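Local coordinates for kinetochore protein mis18 (Schizosaccharomyces pombe, PDB 5J6P) that forms part of the complex that recruits the centromeric histone CENP-A, and maintains kinetochore factors and the deacetylated state of histones at the central core of centromeres, at residues S5-K10 with G17-W22; S31-D36 with M87-M92. All blocks are in the same frame, centred on the assembly; numbering follows the deposited sequence.

Contact 1 of 2, residues S5-K10 with G17-W22. With ZN (zinc ion), chain D.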
ATOM      1  N   SER A   5       4.884   4.953  -7.173  1.00 87.76           N
ATOM      2  CA  SER A   5       4.320   5.001  -5.830  1.00 78.81           C
ATOM      3  C   SER A   5       2.895   4.418  -5.732  1.00 80.59           C
ATOM      4  O   SER A   5       2.187   4.238  -6.737  1.00 78.02           O
ATOM      5  CB  SER A   5       4.381   6.417  -5.280  1.00 76.26           C
ATOM      6  OG  SER A   5       5.730   6.863  -5.149  1.00 73.95           O
ATOM      7  N   VAL A   6       2.520   4.055  -4.510  1.00 79.27           N
ATOM      8  CA  VAL A   6       1.158   3.610  -4.202  1.00 78.08           C
ATOM      9  C   VAL A   6       0.591   4.532  -3.151  1.00 73.97           C
ATOM     10  O   VAL A   6       1.345   5.066  -2.331  1.00 81.45           O
ATOM     11  CB  VAL A   6       1.179   2.168  -3.691  1.00 80.05           C
ATOM     12  CG1 VAL A   6      -0.045   1.833  -2.863  1.00 79.15           C
ATOM     13  CG2 VAL A   6       1.246   1.222  -4.874  1.00 80.81           C
ATOM     14  N   PHE A   7      -0.731   4.713  -3.172  1.00 68.48           N
ATOM     15  CA  PHE A   7      -1.382   5.722  -2.331  1.00 66.05           C
ATOM     16  C   PHE A   7      -2.366   5.130  -1.379  1.00 62.90           C
ATOM     17  O   PHE A   7      -3.217   4.320  -1.789  1.00 62.32           O
ATOM     18  CB  PHE A   7      -2.114   6.762  -3.207  1.00 69.89           C
ATOM     19  CG  PHE A   7      -1.210   7.443  -4.171  1.00 69.01           C
ATOM     20  CD1 PHE A   7      -0.235   8.297  -3.704  1.00 69.71           C
ATOM     21  CD2 PHE A   7      -1.266   7.162  -5.525  1.00 69.83           C
ATOM     22  CE1 PHE A   7       0.650   8.890  -4.575  1.00 68.83           C
ATOM     23  CE2 PHE A   7      -0.390   7.765  -6.401  1.00 67.64           C
ATOM     24  CZ  PHE A   7       0.563   8.627  -5.925  1.00 64.88           C
ATOM     25  N   GLN A   8      -2.309   5.594  -0.133  1.00 63.88           N
ATOM     26  CA  GLN A   8      -3.234   5.141   0.906  1.00 68.91           C
ATOM     27  C   GLN A   8      -3.827   6.225   1.790  1.00 61.64           C
ATOM     28  O   GLN A   8      -3.163   7.192   2.107  1.00 59.92           O
ATOM     29  CB  GLN A   8      -2.499   4.238   1.873  1.00 75.69           C
ATOM     30  CG  GLN A   8      -1.606   3.150   1.310  1.00 73.96           C
ATOM     31  CD  GLN A   8      -0.703   2.640   2.406  1.00 78.52           C
ATOM     32  OE1 GLN A   8      -0.940   1.568   3.021  1.00 78.27           O
ATOM     33  NE2 GLN A   8       0.281   3.462   2.740  1.00 75.44           N
ATOM     34  N   CYS A   9      -5.051   6.010   2.259  1.00 63.62           N
ATOM     35  CA  CYS A   9      -5.645   6.896   3.255  1.00 64.22           C
ATOM     36  C   CYS A   9      -4.855   6.840   4.565  1.00 64.92           C
ATOM     37  O   CYS A   9      -4.765   5.791   5.202  1.00 71.18           O
ATOM     38  CB  CYS A   9      -7.108   6.523   3.502  1.00 59.33           C
ATOM     39  SG  CYS A   9      -7.735   7.003   5.129  1.00 56.59           S
ATOM     40  N   LYS A  10      -4.284   7.976   4.956  1.00 67.19           N
ATOM     41  CA  LYS A  10      -3.465   8.082   6.168  1.00 66.63           C
ATOM     42  C   LYS A  10      -4.058   7.419   7.391  1.00 67.69           C
ATOM     43  O   LYS A  10      -3.316   6.999   8.304  1.00 69.53           O
ATOM     44  CB  LYS A  10      -3.226   9.532   6.529  1.00 68.12           C
ATOM     45  CG  LYS A  10      -2.153  10.227   5.688  1.00 79.08           C
ATOM     46  CD  LYS A  10      -1.266  11.093   6.581  1.00 82.07           C
ATOM     47  CE  LYS A  10      -0.859  12.423   5.970  1.00 92.95           C
ATOM     48  NZ  LYS A  10      -0.853  13.436   7.065  1.00 92.62           N
ATOM     49  N   GLY A  17      -5.112   4.176  -4.908  1.00 72.76           N
ATOM     50  CA  GLY A  17      -4.584   3.966  -6.241  1.00 78.09           C
ATOM     51  C   GLY A  17      -3.082   4.030  -6.276  1.00 79.29           C
ATOM     52  O   GLY A  17      -2.431   3.919  -5.229  1.00 85.46           O
ATOM     53  N   ASP A  18      -2.539   4.245  -7.474  1.00 81.96           N
ATOM     54  CA  ASP A  18      -1.084   4.319  -7.682  1.00 81.12           C
ATOM     55  C   ASP A  18      -0.720   5.347  -8.710  1.00 77.82           C
ATOM     56  O   ASP A  18      -1.592   5.950  -9.333  1.00 81.48           O
ATOM     57  CB  ASP A  18      -0.556   2.970  -8.130  1.00 80.54           C
ATOM     58  CG  ASP A  18      -1.230   2.496  -9.375  1.00 85.60           C
ATOM     59  OD1 ASP A  18      -1.277   3.263 -10.364  1.00 91.37           O
ATOM     60  OD2 ASP A  18      -1.741   1.368  -9.351  1.00 73.14           O
ATOM     61  N   SER A  19       0.583   5.521  -8.887  1.00 82.63           N
ATOM     62  CA  SER A  19       1.143   6.490  -9.828  1.00 81.17           C
ATOM     63  C   SER A  19       0.796   6.240 -11.257  1.00 78.29           C
ATOM     64  O   SER A  19       0.783   7.162 -12.030  1.00 85.61           O
ATOM     65  CB  SER A  19       2.661   6.540  -9.737  1.00 87.29           C
ATOM     66  OG  SER A  19       3.018   7.573  -8.839  1.00 93.45           O
ATOM     67  N   ASN A  20       0.509   5.011 -11.619  1.00 81.47           N
ATOM     68  CA  ASN A  20       0.299   4.705 -13.023  1.00 82.91           C
ATOM     69  C   ASN A  20      -0.951   5.299 -13.661  1.00 82.15           C
ATOM     70  O   ASN A  20      -0.945   5.574 -14.867  1.00 84.34           O
ATOM     71  CB  ASN A  20       0.454   3.202 -13.244  1.00 84.21           C
ATOM     72  CG  ASN A  20       1.884   2.750 -12.978  1.00 82.41           C
ATOM     73  OD1 ASN A  20       2.792   3.573 -12.700  1.00 77.61           O
ATOM     74  ND2 ASN A  20       2.101   1.461 -13.052  1.00 88.95           N
ATOM     75  N   ALA A  21      -1.981   5.559 -12.856  1.00 78.53           N
ATOM     76  CA  ALA A  21      -3.113   6.381 -13.291  1.00 74.72           C
ATOM     77  C   ALA A  21      -2.939   7.915 -13.073  1.00 77.26           C
ATOM     78  O   ALA A  21      -3.931   8.666 -13.121  1.00 78.74           O
ATOM     79  CB  ALA A  21      -4.392   5.905 -12.630  1.00 78.56           C
ATOM     80  N   TRP A  22      -1.708   8.390 -12.876  1.00 67.72           N
ATOM     81  CA  TRP A  22      -1.467   9.818 -12.659  1.00 75.83           C
ATOM     82  C   TRP A  22      -1.843  10.645 -13.883  1.00 88.84           C
ATOM     83  O   TRP A  22      -1.862  10.142 -15.023  1.00 88.11           O
ATOM     84  CB  TRP A  22      -0.025  10.033 -12.274  1.00 77.60           C
ATOM     85  CG  TRP A  22       0.433  11.394 -12.003  1.00 83.36           C
ATOM     86  CD1 TRP A  22       0.785  12.332 -12.924  1.00 86.04           C
ATOM     87  CD2 TRP A  22       0.751  11.945 -10.717  1.00 89.69           C
ATOM     88  NE1 TRP A  22       1.262  13.460 -12.288  1.00 94.44           N
ATOM     89  CE2 TRP A  22       1.255  13.250 -10.936  1.00 93.62           C
ATOM     90  CE3 TRP A  22       0.660  11.462  -9.393  1.00 93.55           C
ATOM     91  CZ2 TRP A  22       1.641  14.102  -9.877  1.00103.13           C
ATOM     92  CZ3 TRP A  22       1.049  12.311  -8.322  1.00 93.28           C
ATOM     93  CH2 TRP A  22       1.536  13.616  -8.581  1.00101.49           C
TER
HETATM   94 ZN    ZN D 201      -9.512   5.551   5.272  1.00 20.00          ZN
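S5 opens the pairing through its backbone: its carbonyl O accepts the N-H of S19 (N to O 3.0 Å), the donor standing above the carbonyl plane. The S5 side chain adds little, its CB lying 4.0 Å from S19 OG. V6 faces D18 as an antiparallel non-hydrogen-bonded pair, with their CA atoms 4.2 Å apart. CG2 of V6, anti to the carbonyl carbon, meets D18 CB on the sheet face that packs against L100 of the second subunit. The carboxylate of D18 leads away from V6: OD2 is hydrogen-bonded to Y98 OH of that subunit, while OD1 accepts weak bonds from the backbone N-H of N20 and A21 in the turn. These pairs belong to the beta hairpin of strands 5-9 and 15-18 in the zinc-binding Yippee-Mis18 domain, of the beta-tent clan. F7 forms the next, hydrogen-bonded pair, its N donating to G17 O at 2.8 Å in the carbonyl plane. With CG beside its own backbone N (chi1 -58°), the F7 ring lies along the second strand; CE2 approaches D18 C at 3.4 Å, near the ring plane, and CZ comes to the edge of the W22 indole, 4.4 Å from CZ3. The ring also meets that of F32. An alanine in place of F7 would remove the ring and would probably loosen the packing against G17 to S19 and F32. Past F7 the strand continues alongside earlier residues of strand 15-18, and C9 SG binds zinc at 2.3 Å; C63 and C66 bind the same ion, and C12 is the fourth cysteine of the site.

Contact 2 of 2, residues S31-D36 with M87-M92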
ATOM      1  N   SER A  31      -2.652  19.190  -3.543  1.00 74.89           N
ATOM      2  CA  SER A  31      -3.531  18.149  -4.116  1.00 76.01           C
ATOM      3  C   SER A  31      -2.848  17.413  -5.271  1.00 76.12           C
ATOM      4  O   SER A  31      -1.849  17.897  -5.801  1.00 79.53           O
ATOM      5  CB  SER A  31      -4.816  18.771  -4.681  1.00 77.94           C
ATOM      6  OG  SER A  31      -4.755  18.989  -6.097  1.00 83.08           O
ATOM      7  N   PHE A  32      -3.404  16.269  -5.682  1.00 71.89           N
ATOM      8  CA  PHE A  32      -2.945  15.572  -6.914  1.00 75.40           C
ATOM      9  C   PHE A  32      -4.082  14.762  -7.522  1.00 70.12           C
ATOM     10  O   PHE A  32      -5.049  14.465  -6.870  1.00 80.84           O
ATOM     11  CB  PHE A  32      -1.716  14.677  -6.659  1.00 78.77           C
ATOM     12  CG  PHE A  32      -2.001  13.476  -5.795  1.00 79.92           C
ATOM     13  CD1 PHE A  32      -1.915  13.559  -4.396  1.00 80.54           C
ATOM     14  CD2 PHE A  32      -2.373  12.271  -6.364  1.00 72.59           C
ATOM     15  CE1 PHE A  32      -2.190  12.455  -3.592  1.00 75.70           C
ATOM     16  CE2 PHE A  32      -2.670  11.172  -5.558  1.00 77.33           C
ATOM     17  CZ  PHE A  32      -2.575  11.262  -4.178  1.00 71.12           C
ATOM     18  N   THR A  33      -3.966  14.372  -8.774  1.00 71.40           N
ATOM     19  CA  THR A  33      -5.156  13.995  -9.506  1.00 74.04           C
ATOM     20  C   THR A  33      -4.882  12.757 -10.349  1.00 71.09           C
ATOM     21  O   THR A  33      -3.842  12.664 -10.975  1.00 71.49           O
ATOM     22  CB  THR A  33      -5.671  15.209 -10.355  1.00 77.91           C
ATOM     23  OG1 THR A  33      -5.824  16.394  -9.518  1.00 71.32           O
ATOM     24  CG2 THR A  33      -6.988  14.868 -11.060  1.00 68.95           C
ATOM     25  N   LEU A  34      -5.840  11.831 -10.339  1.00 64.99           N
ATOM     26  CA  LEU A  34      -5.683  10.502 -10.875  1.00 73.70           C
ATOM     27  C   LEU A  34      -6.898  10.200 -11.712  1.00 70.96           C
ATOM     28  O   LEU A  34      -7.985  10.605 -11.364  1.00 72.20           O
ATOM     29  CB  LEU A  34      -5.634   9.454  -9.731  1.00 78.90           C
ATOM     30  CG  LEU A  34      -4.362   8.847  -9.086  1.00 84.13           C
ATOM     31  CD1 LEU A  34      -3.326   9.872  -8.640  1.00 82.31           C
ATOM     32  CD2 LEU A  34      -4.748   7.958  -7.900  1.00 80.07           C
ATOM     33  N   SER A  35      -6.702   9.411 -12.753  1.00 72.75           N
ATOM     34  CA  SER A  35      -7.728   9.032 -13.687  1.00 76.80           C
ATOM     35  C   SER A  35      -8.385   7.736 -13.302  1.00 84.30           C
ATOM     36  O   SER A  35      -9.336   7.274 -13.975  1.00 80.21           O
ATOM     37  CB  SER A  35      -7.097   8.853 -15.073  1.00 83.93           C
ATOM     38  OG  SER A  35      -6.177   7.768 -15.088  1.00 83.83           O
ATOM     39  N   ASP A  36      -7.837   7.087 -12.277  1.00 88.77           N
ATOM     40  CA  ASP A  36      -8.470   5.879 -11.761  1.00 93.37           C
ATOM     41  C   ASP A  36      -8.165   5.656 -10.294  1.00 85.42           C
ATOM     42  O   ASP A  36      -7.136   6.119  -9.782  1.00 84.16           O
ATOM     43  CB  ASP A  36      -8.090   4.619 -12.586  1.00 87.21           C
ATOM     44  CG  ASP A  36      -9.187   3.542 -12.544  1.00 94.83           C
ATOM     45  OD1 ASP A  36     -10.190   3.733 -11.817  1.00 90.02           O
ATOM     46  OD2 ASP A  36      -9.064   2.508 -13.235  1.00109.76           O
ATOM     47  N   MET A  87     -12.431  13.214 -12.658  1.00 69.03           N
ATOM     48  CA  MET A  87     -11.243  12.493 -12.243  1.00 79.37           C
ATOM     49  C   MET A  87     -11.095  12.651 -10.736  1.00 83.04           C
ATOM     50  O   MET A  87     -11.575  13.636 -10.147  1.00 95.79           O
ATOM     51  CB  MET A  87      -9.952  13.013 -12.913  1.00 73.68           C
ATOM     52  CG  MET A  87      -9.961  13.124 -14.416  1.00 77.03           C
ATOM     53  SD  MET A  87      -9.561  11.712 -15.458  1.00 89.87           S
ATOM     54  CE  MET A  87     -11.057  10.701 -15.494  1.00 83.97           C
ATOM     55  N   TYR A  88     -10.335  11.716 -10.163  1.00 78.34           N
ATOM     56  CA  TYR A  88     -10.126  11.619  -8.731  1.00 73.86           C
ATOM     57  C   TYR A  88      -9.037  12.553  -8.271  1.00 61.99           C
ATOM     58  O   TYR A  88      -7.887  12.302  -8.529  1.00 72.61           O
ATOM     59  CB  TYR A  88      -9.782  10.185  -8.315  1.00 67.85           C
ATOM     60  CG  TYR A  88     -10.797   9.162  -8.776  1.00 69.14           C
ATOM     61  CD1 TYR A  88     -11.913   8.850  -8.015  1.00 67.94           C
ATOM     62  CD2 TYR A  88     -10.628   8.499  -9.979  1.00 75.65           C
ATOM     63  CE1 TYR A  88     -12.831   7.887  -8.446  1.00 74.33           C
ATOM     64  CE2 TYR A  88     -11.532   7.550 -10.421  1.00 85.92           C
ATOM     65  CZ  TYR A  88     -12.630   7.241  -9.654  1.00 78.84           C
ATOM     66  OH  TYR A  88     -13.484   6.281 -10.141  1.00 82.50           O
ATOM     67  N   THR A  89      -9.420  13.603  -7.560  1.00 57.51           N
ATOM     68  CA  THR A  89      -8.501  14.618  -7.088  1.00 68.21           C
ATOM     69  C   THR A  89      -8.323  14.491  -5.577  1.00 69.20           C
ATOM     70  O   THR A  89      -9.161  14.924  -4.788  1.00 73.34           O
ATOM     71  CB  THR A  89      -9.010  16.047  -7.452  1.00 73.96           C
ATOM     72  OG1 THR A  89      -9.179  16.163  -8.886  1.00 82.94           O
ATOM     73  CG2 THR A  89      -8.071  17.109  -6.973  1.00 65.79           C
ATOM     74  N   PHE A  90      -7.172  13.957  -5.202  1.00 68.68           N
ATOM     75  CA  PHE A  90      -6.821  13.664  -3.820  1.00 64.40           C
ATOM     76  C   PHE A  90      -6.067  14.745  -3.070  1.00 65.22           C
ATOM     77  O   PHE A  90      -5.239  15.457  -3.610  1.00 75.17           O
ATOM     78  CB  PHE A  90      -6.002  12.368  -3.785  1.00 67.57           C
ATOM     79  CG  PHE A  90      -6.805  11.154  -4.174  1.00 66.32           C
ATOM     80  CD1 PHE A  90      -7.814  10.692  -3.355  1.00 70.29           C
ATOM     81  CD2 PHE A  90      -6.584  10.498  -5.363  1.00 65.92           C
ATOM     82  CE1 PHE A  90      -8.592   9.594  -3.724  1.00 70.13           C
ATOM     83  CE2 PHE A  90      -7.351   9.411  -5.728  1.00 66.16           C
ATOM     84  CZ  PHE A  90      -8.350   8.944  -4.904  1.00 63.12           C
ATOM     85  N   SER A  91      -6.326  14.784  -1.782  1.00 71.49           N
ATOM     86  CA  SER A  91      -5.780  15.755  -0.864  1.00 77.36           C
ATOM     87  C   SER A  91      -4.450  15.195  -0.281  1.00 78.99           C
ATOM     88  O   SER A  91      -4.460  14.164   0.350  1.00 80.86           O
ATOM     89  CB  SER A  91      -6.873  15.972   0.204  1.00 78.35           C
ATOM     90  OG  SER A  91      -6.663  17.105   1.005  1.00 84.43           O
ATOM     91  N   MET A  92      -3.306  15.842  -0.507  1.00 80.40           N
ATOM     92  CA  MET A  92      -2.019  15.281  -0.046  1.00 80.74           C
ATOM     93  C   MET A  92      -1.972  15.181   1.463  1.00 74.69           C
ATOM     94  O   MET A  92      -1.271  14.338   1.993  1.00 98.06           O
ATOM     95  CB  MET A  92      -0.805  16.118  -0.454  1.00 88.20           C
ATOM     96  CG  MET A  92      -0.522  16.303  -1.940  1.00105.16           C
ATOM     97  SD  MET A  92       0.462  17.819  -2.232  1.00120.40           S
ATOM     98  CE  MET A  92       1.090  17.526  -3.893  1.00119.78           C
TER
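Strands 31-34 and 88-91 run antiparallel, their axes 4.5 Å apart at 152°, and two reciprocal backbone pairs, F32 with F90 and L34 with Y88, supply four N-H...O bonds. F90 N lies nearly on the C=O axis of F32 (N to O 2.7 Å). On the face bearing both phenylalanines, F32 takes the crowded first torsion, which lays its ring beneath F90 CB; that carbon sits 3.9 Å from the ring centroid, 22° off the normal, a CH-pi contact. M92 CG meets the edge of the same ring at CD1. The two rings are oblique, with planes at 39°, and L34 CD2 reaches F90 CE2 at 3.7 Å. Y88 presents its ring edge to L34 O and places CE2 3.7 Å from D36 CA. On the other face T33 and T89 lie side by side, CG2 of T33 3.3 Å from OG1 of T89, and their hydroxyls share a weak hydrogen bond. M87 bends at chi2 and chi3, bringing SD against S35 CA. In backbone terms the threonines form a non-hydrogen-bonded pair between two hydrogen-bonded ones, the alternation of regular antiparallel sheet, and both strands are inner strands of the larger sheet in the Yippee-Mis18 domain.

Both contacts are partly buried, contact 2 the deeper: its centre lies about 3 Å from the centre of the chain, against about 9 Å for contact 1, which is nearer the surface. Their buried areas are 639 and 290 Å². Each pairs antiparallel strands, but of different sheets: contact 1 the hairpin of the three-stranded sheet, contact 2 inner strands of the larger one. Contact 1 leads to the zinc at one end and meets the second subunit through V6 and D18, whereas contact 2 has mainly apolar side-chain packing and touches no other chain. The sheets meet where F7 CD1 packs 3.8 Å from F32 CZ. Separately, A21 O in the turn probably accepts a hydrogen bond from S35 N in the loop.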